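Local atomic coordinates of TRAP solute Binding Protein (PDB entry 5I7I), a protein that binds aromatic acids such as 3-hydroxybenzoate and, as a TRAP solute-binding protein, probably delivers them to a membrane transporter for uptake. Residues F29-P34 and I87-A92. Residues are numbered along the deposited sequence; the frame is centred on the assembly and turned at random.
With 3HB (3-hydroxybenzoic acid), chain C.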
ATOM      1  N   PHE A  29      -1.968 -13.556  13.774  1.00  6.79           N
ATOM      2  CA  PHE A  29      -1.771 -12.483  12.817  1.00  5.70           C
ATOM      3  C   PHE A  29      -0.300 -12.096  12.781  1.00  5.62           C
ATOM      4  O   PHE A  29       0.314 -11.876  13.830  1.00  6.23           O
ATOM      5  CB  PHE A  29      -2.596 -11.254  13.195  1.00  5.74           C
ATOM      6  CG  PHE A  29      -2.235 -10.028  12.405  1.00  6.41           C
ATOM      7  CD1 PHE A  29      -2.790  -9.785  11.149  1.00  7.38           C
ATOM      8  CD2 PHE A  29      -1.292  -9.133  12.889  1.00  6.47           C
ATOM      9  CE1 PHE A  29      -2.415  -8.674  10.434  1.00  6.93           C
ATOM     10  CE2 PHE A  29      -0.923  -8.029  12.156  1.00  6.49           C
ATOM     11  CZ  PHE A  29      -1.488  -7.807  10.937  1.00  7.32           C
ATOM     12  N   HIS A  30       0.243 -11.953  11.577  1.00  6.40           N
ATOM     13  CA  HIS A  30       1.646 -11.604  11.403  1.00  5.66           C
ATOM     14  C   HIS A  30       1.778 -10.426  10.440  1.00  6.88           C
ATOM     15  O   HIS A  30       1.095 -10.382   9.415  1.00  6.72           O
ATOM     16  CB  HIS A  30       2.411 -12.823  10.860  1.00  6.90           C
ATOM     17  CG  HIS A  30       3.877 -12.781  11.127  1.00  7.32           C
ATOM     18  ND1 HIS A  30       4.787 -13.475  10.368  1.00  7.32           N
ATOM     19  CD2 HIS A  30       4.595 -12.166  12.098  1.00  6.28           C
ATOM     20  CE1 HIS A  30       6.000 -13.289  10.851  1.00  6.71           C
ATOM     21  NE2 HIS A  30       5.913 -12.484  11.896  1.00  6.93           N
ATOM     22  N   SER A  31       2.654  -9.471  10.759  1.00  6.05           N
ATOM     23  CA  SER A  31       2.933  -8.377   9.839  1.00  5.06           C
ATOM     24  C   SER A  31       4.296  -7.789  10.166  1.00  7.17           C
ATOM     25  O   SER A  31       4.910  -8.115  11.184  1.00  7.42           O
ATOM     26  CB  SER A  31       1.829  -7.332   9.902  1.00  6.32           C
ATOM     27  OG  SER A  31       1.933  -6.414   8.837  1.00  6.57           O
ATOM     28  N   PHE A  32       4.760  -6.893   9.291  1.00  6.95           N
ATOM     29  CA  PHE A  32       6.112  -6.344   9.383  1.00  7.54           C
ATOM     30  C   PHE A  32       6.235  -5.015  10.133  1.00  7.21           C
ATOM     31  O   PHE A  32       7.283  -4.792  10.752  1.00  8.12           O
ATOM     32  CB  PHE A  32       6.788  -6.225   8.003  1.00  7.70           C
ATOM     33  CG  PHE A  32       6.109  -5.269   7.064  1.00  7.60           C
ATOM     34  CD1 PHE A  32       6.425  -3.915   7.060  1.00  8.26           C
ATOM     35  CD2 PHE A  32       5.163  -5.727   6.180  1.00  8.06           C
ATOM     36  CE1 PHE A  32       5.768  -3.036   6.198  1.00  7.64           C
ATOM     37  CE2 PHE A  32       4.514  -4.862   5.326  1.00  9.41           C
ATOM     38  CZ  PHE A  32       4.816  -3.517   5.326  1.00  9.24           C
ATOM     39  N   PRO A  33       5.271  -4.092  10.090  1.00  6.99           N
ATOM     40  CA  PRO A  33       5.483  -2.826  10.802  1.00  7.54           C
ATOM     41  C   PRO A  33       5.533  -3.055  12.299  1.00  8.36           C
ATOM     42  O   PRO A  33       4.971  -4.040  12.800  1.00  7.98           O
ATOM     43  CB  PRO A  33       4.251  -1.977  10.422  1.00  9.32           C
ATOM     44  CG  PRO A  33       3.728  -2.588   9.197  1.00  9.34           C
ATOM     45  CD  PRO A  33       3.972  -4.060   9.389  1.00  7.80           C
ATOM     46  N   PRO A  34       6.170  -2.160  13.048  1.00  7.27           N
ATOM     47  CA  PRO A  34       6.126  -2.267  14.506  1.00  9.30           C
ATOM     48  C   PRO A  34       4.735  -1.952  15.042  1.00  9.43           C
ATOM     49  O   PRO A  34       3.866  -1.392  14.353  1.00  7.68           O
ATOM     50  CB  PRO A  34       7.155  -1.232  14.961  1.00 14.10           C
ATOM     51  CG  PRO A  34       7.158  -0.217  13.864  1.00 12.09           C
ATOM     52  CD  PRO A  34       6.979  -1.014  12.606  1.00  9.58           C
ATOM     53  N   ILE A  87      -3.437 -14.955   9.529  1.00  6.27           N
ATOM     54  CA  ILE A  87      -3.812 -13.664   8.948  1.00  6.14           C
ATOM     55  C   ILE A  87      -2.545 -12.846   8.773  1.00  6.16           C
ATOM     56  O   ILE A  87      -1.661 -12.863   9.638  1.00  6.04           O
ATOM     57  CB  ILE A  87      -4.802 -12.875   9.841  1.00  6.49           C
ATOM     58  CG1 ILE A  87      -6.010 -13.729  10.232  1.00  7.67           C
ATOM     59  CG2 ILE A  87      -5.255 -11.574   9.150  1.00  7.76           C
ATOM     60  CD1 ILE A  87      -6.895 -13.058  11.264  1.00  9.57           C
ATOM     61  N   VAL A  88      -2.456 -12.110   7.662  1.00  6.30           N
ATOM     62  CA  VAL A  88      -1.376 -11.151   7.466  1.00  5.89           C
ATOM     63  C   VAL A  88      -1.922  -9.851   6.913  1.00  6.85           C
ATOM     64  O   VAL A  88      -2.971  -9.803   6.270  1.00  6.68           O
ATOM     65  CB  VAL A  88      -0.231 -11.657   6.573  1.00  6.77           C
ATOM     66  CG1 VAL A  88       0.350 -12.934   7.160  1.00  7.16           C
ATOM     67  CG2 VAL A  88      -0.707 -11.854   5.158  1.00  7.62           C
ATOM     68  N   TRP A  89      -1.163  -8.781   7.176  1.00  5.44           N
ATOM     69  CA  TRP A  89      -1.284  -7.512   6.470  1.00  5.47           C
ATOM     70  C   TRP A  89       0.058  -7.253   5.815  1.00  5.54           C
ATOM     71  O   TRP A  89       1.100  -7.324   6.474  1.00  5.35           O
ATOM     72  CB  TRP A  89      -1.652  -6.382   7.428  1.00  5.63           C
ATOM     73  CG  TRP A  89      -1.848  -5.039   6.748  1.00  5.78           C
ATOM     74  CD1 TRP A  89      -3.018  -4.524   6.306  1.00  7.82           C
ATOM     75  CD2 TRP A  89      -0.850  -4.052   6.483  1.00  5.79           C
ATOM     76  NE1 TRP A  89      -2.818  -3.285   5.758  1.00  6.42           N
ATOM     77  CE2 TRP A  89      -1.494  -2.971   5.857  1.00  6.02           C
ATOM     78  CE3 TRP A  89       0.522  -3.975   6.707  1.00  5.93           C
ATOM     79  CZ2 TRP A  89      -0.816  -1.821   5.467  1.00  7.32           C
ATOM     80  CZ3 TRP A  89       1.198  -2.848   6.297  1.00  7.53           C
ATOM     81  CH2 TRP A  89       0.532  -1.787   5.687  1.00  7.22           C
ATOM     82  N   THR A  90       0.049  -6.982   4.513  1.00  5.61           N
ATOM     83  CA  THR A  90       1.317  -6.770   3.838  1.00  6.45           C
ATOM     84  C   THR A  90       1.121  -5.890   2.608  1.00  5.53           C
ATOM     85  O   THR A  90       0.016  -5.450   2.303  1.00  6.28           O
ATOM     86  CB  THR A  90       1.945  -8.122   3.499  1.00  5.59           C
ATOM     87  OG1 THR A  90       3.282  -7.883   3.055  1.00  7.27           O
ATOM     88  CG2 THR A  90       1.151  -8.854   2.427  1.00  7.16           C
ATOM     89  N   VAL A  91       2.231  -5.627   1.916  1.00  6.78           N
ATOM     90  CA  VAL A  91       2.242  -4.888   0.653  1.00  6.12           C
ATOM     91  C   VAL A  91       2.355  -5.906  -0.474  1.00  6.81           C
ATOM     92  O   VAL A  91       3.305  -6.691  -0.500  1.00  6.11           O
ATOM     93  CB  VAL A  91       3.408  -3.882   0.603  1.00  5.91           C
ATOM     94  CG1 VAL A  91       3.504  -3.201  -0.751  1.00  7.22           C
ATOM     95  CG2 VAL A  91       3.263  -2.785   1.685  1.00  6.63           C
ATOM     96  N   ALA A  92       1.394  -5.899  -1.404  1.00  6.44           N
ATOM     97  CA  ALA A  92       1.355  -6.917  -2.454  1.00  6.33           C
ATOM     98  C   ALA A  92       2.659  -6.954  -3.234  1.00  6.56           C
ATOM     99  O   ALA A  92       3.223  -8.026  -3.488  1.00  7.53           O
ATOM    100  CB  ALA A  92       0.207  -6.628  -3.418  1.00  6.60           C
TER
HETATM  101  C1' 3HB C 401       5.693   1.186   1.834  1.00  6.71           C
HETATM  102  O1' 3HB C 401       5.911   2.192   1.110  1.00  6.21           O
HETATM  103  O2' 3HB C 401       6.398   0.151   1.705  1.00  6.74           O
HETATM  104  C1  3HB C 401       4.623   1.228   2.916  1.00  5.35           C
HETATM  105  C2  3HB C 401       3.740   2.306   2.957  1.00  6.65           C
HETATM  106  C3  3HB C 401       2.774   2.367   3.930  1.00  6.31           C
HETATM  107  C4  3HB C 401       2.688   1.386   4.882  1.00  5.94           C
HETATM  108  C5  3HB C 401       3.565   0.306   4.842  1.00  6.92           C
HETATM  109  C6  3HB C 401       4.537   0.224   3.865  1.00  6.66           C
HETATM  110  O3  3HB C 401       1.910   3.439   3.951  1.00  7.59           O
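H30 N donates to I87 O over 2.9 Å, a backbone hydrogen bond between strand 25-31 and its parallel neighbour 87-91, the middle strand of a five-stranded mixed sheet; the same carbonyl also receives the CA-H of F29. Further on the strands draw apart, and a side chain takes over: a chi1 of -168° swings S31 OG away from its own N toward the neighbouring strand, where it gives its proton to W89 O at 2.7 Å, tilted from the carbonyl plane.

The apolar contacts follow the face that carries F29, I87 and W89. The F29 ring meets I87 CG2 through CD1 (3.6 Å) and W89 CB through CZ (3.8 Å), both in its plane at the edge. Replacing F29 by an alanine would probably leave a gap beside both partners and let the base of the indole side chain shift.

Around the indole, F32 CZ and P33 CG both approach CZ3, the F32 ring inclined at 37° to the indole's six-membered ring, while F238 packs against W89 from strand 237-243. W89 CH2 then reaches 3HB C5 at 3.8 Å, and V91 CG2 lies near C6; the ligand is also hydrogen-bonded to Y94, R168 and E210. The pair illustrates how parallel strand pairing can hand over, where strands part, to a mixed aromatic and aliphatic pocket wall, here consistent with a preference for aromatic acids.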